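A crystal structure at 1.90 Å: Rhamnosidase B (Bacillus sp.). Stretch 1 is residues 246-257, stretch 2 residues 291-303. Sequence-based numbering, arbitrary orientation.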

# COMPACT_ATOMS: atom_id res chain seq x y z
N VAL A 246 -29.54 -2.78 3.30
CA VAL A 246 -29.24 -2.49 4.69
C VAL A 246 -30.57 -1.88 5.11
O VAL A 246 -31.12 -1.05 4.39
CB VAL A 246 -28.13 -1.43 4.87
CG1 VAL A 246 -28.20 -0.86 6.29
CG2 VAL A 246 -26.77 -2.07 4.63
N ALA A 247 -31.08 -2.27 6.27
CA ALA A 247 -32.36 -1.73 6.71
C ALA A 247 -32.38 -1.34 8.18
O ALA A 247 -31.76 -2.00 9.02
CB ALA A 247 -33.47 -2.74 6.43
N THR A 248 -33.09 -0.26 8.47
CA THR A 248 -33.22 0.23 9.83
C THR A 248 -34.51 1.03 9.95
O THR A 248 -35.00 1.60 8.97
CB THR A 248 -32.04 1.14 10.23
OG1 THR A 248 -32.08 1.38 11.64
CG2 THR A 248 -32.12 2.47 9.49
N ILE A 249 -35.05 1.06 11.16
CA ILE A 249 -36.27 1.82 11.42
C ILE A 249 -35.88 3.15 12.05
O ILE A 249 -35.28 3.18 13.13
CB ILE A 249 -37.21 1.08 12.38
CG1 ILE A 249 -37.60 -0.28 11.80
CG2 ILE A 249 -38.46 1.91 12.63
CD1 ILE A 249 -38.36 -0.19 10.49
N LEU A 250 -36.21 4.24 11.37
CA LEU A 250 -35.90 5.58 11.86
C LEU A 250 -37.15 6.14 12.53
O LEU A 250 -38.18 6.32 11.89
CB LEU A 250 -35.51 6.48 10.69
CG LEU A 250 -35.36 7.98 10.97
CD1 LEU A 250 -34.26 8.20 11.99
CD2 LEU A 250 -35.04 8.72 9.67
N THR A 251 -37.04 6.43 13.83
CA THR A 251 -38.17 6.97 14.58
C THR A 251 -37.92 8.40 15.03
O THR A 251 -36.95 8.67 15.75
CB THR A 251 -38.47 6.12 15.82
OG1 THR A 251 -38.67 4.76 15.44
CG2 THR A 251 -39.73 6.62 16.52
N LEU A 252 -38.79 9.31 14.61
CA LEU A 252 -38.69 10.71 14.99
C LEU A 252 -39.69 11.03 16.09
O LEU A 252 -40.88 10.75 15.96
CB LEU A 252 -38.98 11.61 13.79
CG LEU A 252 -37.86 11.85 12.78
CD1 LEU A 252 -38.33 12.84 11.73
CD2 LEU A 252 -36.63 12.39 13.50
N GLU A 253 -39.20 11.63 17.18
CA GLU A 253 -40.07 11.99 18.29
C GLU A 253 -41.02 13.09 17.83
O GLU A 253 -42.18 13.13 18.24
CB GLU A 253 -39.23 12.50 19.47
CG GLU A 253 -38.22 11.49 19.99
CD GLU A 253 -37.48 11.99 21.22
OE1 GLU A 253 -36.59 11.26 21.71
OE2 GLU A 253 -37.79 13.11 21.68
N THR A 254 -40.52 13.96 16.96
CA THR A 254 -41.32 15.06 16.43
C THR A 254 -40.98 15.27 14.96
O THR A 254 -39.92 14.85 14.49
CB THR A 254 -41.06 16.38 17.19
OG1 THR A 254 -39.67 16.70 17.13
CG2 THR A 254 -41.49 16.24 18.64
N SER A 255 -41.88 15.91 14.23
CA SER A 255 -41.68 16.18 12.82
C SER A 255 -40.41 16.99 12.59
O SER A 255 -40.08 17.87 13.38
CB SER A 255 -42.88 16.95 12.26
OG SER A 255 -42.70 17.24 10.88
N GLY A 256 -39.69 16.68 11.51
CA GLY A 256 -38.46 17.40 11.22
C GLY A 256 -37.71 16.90 10.00
O GLY A 256 -38.07 15.88 9.42
N VAL A 257 -36.67 17.63 9.61
CA VAL A 257 -35.86 17.26 8.46
C VAL A 257 -34.70 16.38 8.91
O VAL A 257 -34.02 16.69 9.89
CB VAL A 257 -35.27 18.51 7.75
CG1 VAL A 257 -34.38 18.08 6.58
CG2 VAL A 257 -36.39 19.41 7.25
N SER A 291 -31.95 14.56 1.68
CA SER A 291 -32.70 15.40 2.59
C SER A 291 -34.09 14.78 2.72
O SER A 291 -34.76 14.53 1.71
CB SER A 291 -32.82 16.83 2.04
OG SER A 291 -33.46 17.68 2.98
N LEU A 292 -34.52 14.53 3.95
CA LEU A 292 -35.83 13.92 4.18
C LEU A 292 -36.70 14.82 5.04
O LEU A 292 -36.34 15.14 6.17
CB LEU A 292 -35.68 12.56 4.86
CG LEU A 292 -34.66 11.57 4.29
CD1 LEU A 292 -34.66 10.30 5.12
CD2 LEU A 292 -35.00 11.26 2.84
N ASN A 293 -37.85 15.22 4.51
CA ASN A 293 -38.79 16.06 5.24
C ASN A 293 -39.84 15.11 5.79
O ASN A 293 -40.86 14.85 5.15
CB ASN A 293 -39.42 17.08 4.29
CG ASN A 293 -40.29 18.09 5.02
OD1 ASN A 293 -39.90 18.64 6.05
ND2 ASN A 293 -41.47 18.35 4.47
N LEU A 294 -39.58 14.58 6.98
CA LEU A 294 -40.46 13.61 7.61
C LEU A 294 -41.39 14.16 8.69
O LEU A 294 -41.19 15.26 9.20
CB LEU A 294 -39.62 12.48 8.21
CG LEU A 294 -38.55 11.86 7.31
CD1 LEU A 294 -37.73 10.86 8.10
CD2 LEU A 294 -39.21 11.19 6.12
N ALA A 295 -42.39 13.36 9.02
CA ALA A 295 -43.35 13.70 10.06
C ALA A 295 -43.00 12.78 11.22
O ALA A 295 -42.32 11.77 11.02
CB ALA A 295 -44.77 13.43 9.59
N ALA A 296 -43.45 13.12 12.43
CA ALA A 296 -43.15 12.30 13.59
C ALA A 296 -43.60 10.86 13.34
O ALA A 296 -44.53 10.61 12.58
CB ALA A 296 -43.86 12.86 14.82
N GLY A 297 -42.92 9.91 13.98
CA GLY A 297 -43.29 8.52 13.81
C GLY A 297 -42.16 7.63 13.32
O GLY A 297 -40.99 8.02 13.32
N GLU A 298 -42.51 6.42 12.90
CA GLU A 298 -41.53 5.47 12.42
C GLU A 298 -41.43 5.45 10.90
O GLU A 298 -42.43 5.63 10.20
CB GLU A 298 -41.88 4.07 12.92
CG GLU A 298 -41.79 3.93 14.43
CD GLU A 298 -42.00 2.51 14.90
OE1 GLU A 298 -41.84 2.25 16.11
OE2 GLU A 298 -42.34 1.64 14.06
N HIS A 299 -40.22 5.25 10.40
CA HIS A 299 -39.97 5.19 8.96
C HIS A 299 -38.96 4.10 8.65
O HIS A 299 -37.93 3.99 9.32
CB HIS A 299 -39.44 6.52 8.44
CG HIS A 299 -40.34 7.69 8.70
ND1 HIS A 299 -40.38 8.34 9.92
CD2 HIS A 299 -41.23 8.32 7.90
CE1 HIS A 299 -41.25 9.33 9.86
NE2 HIS A 299 -41.78 9.34 8.65
N LEU A 300 -39.26 3.28 7.65
CA LEU A 300 -38.37 2.20 7.26
C LEU A 300 -37.44 2.72 6.17
O LEU A 300 -37.89 3.17 5.12
CB LEU A 300 -39.18 1.01 6.73
CG LEU A 300 -38.40 -0.21 6.22
CD1 LEU A 300 -37.48 -0.75 7.31
CD2 LEU A 300 -39.38 -1.29 5.78
N VAL A 301 -36.14 2.68 6.45
CA VAL A 301 -35.15 3.14 5.49
C VAL A 301 -34.47 1.92 4.90
O VAL A 301 -33.99 1.05 5.63
CB VAL A 301 -34.09 4.04 6.16
CG1 VAL A 301 -33.06 4.50 5.12
CG2 VAL A 301 -34.76 5.23 6.80
N LEU A 302 -34.44 1.85 3.57
CA LEU A 302 -33.83 0.71 2.89
C LEU A 302 -32.76 1.22 1.92
O LEU A 302 -33.04 2.02 1.03
CB LEU A 302 -34.91 -0.06 2.11
CG LEU A 302 -34.75 -1.57 1.98
CD1 LEU A 302 -34.95 -2.21 3.34
CD2 LEU A 302 -35.78 -2.11 1.00
N VAL A 303 -31.53 0.76 2.11
CA VAL A 303 -30.43 1.17 1.25
C VAL A 303 -29.96 -0.03 0.44
O VAL A 303 -29.55 -1.04 1.00
CB VAL A 303 -29.23 1.69 2.09
CG1 VAL A 303 -28.09 2.12 1.16
CG2 VAL A 303 -29.67 2.85 2.97

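Residues 246-252 and 297-303 pair as antiparallel strands, and backbone hydrogen bonds hold them together. The shortest join Leu250 and His299: Leu250 N donates to His299 O at 2.7 Å, and His299 N donates to Leu250 O at 2.7 Å. The second is the more bent, at 135°. Val246 with Val303, Thr248 with Val301 and Leu252 with Gly297 form the same reciprocal pairs. The bonds fall on alternate residues because successive residues of a strand face opposite ways.

Beyond Leu252 the register shifts by one, and a second short ladder begins. Leu294 O accepts from both Gly256 N (3.1 Å) and Ser255 OG (3.0 Å). Leu294 N returns a longer bond to Gly256 O, at 3.2 Å.

Between the bonded pairs, CA-H...O contacts fill in. Ala247 CA lies 3.4 Å from Val301 O, and Thr251 CA lies 3.3 Å from Gly297 O. The backbone angles of Gly297 would jam a CB against the preceding carbonyl, so glycine fits here.

Side chains pack on both faces of the sheet. On one, Ile249 CD1 meets Leu300 CD1 at 3.3 Å, and Ala247 CB meets Leu302 CD1 at 3.5 Å. On the other, Leu294 bridges the ladders: its CD1 lies 3.8 Å from Leu250 CD2, and its CB 3.8 Å from Leu252 CD1.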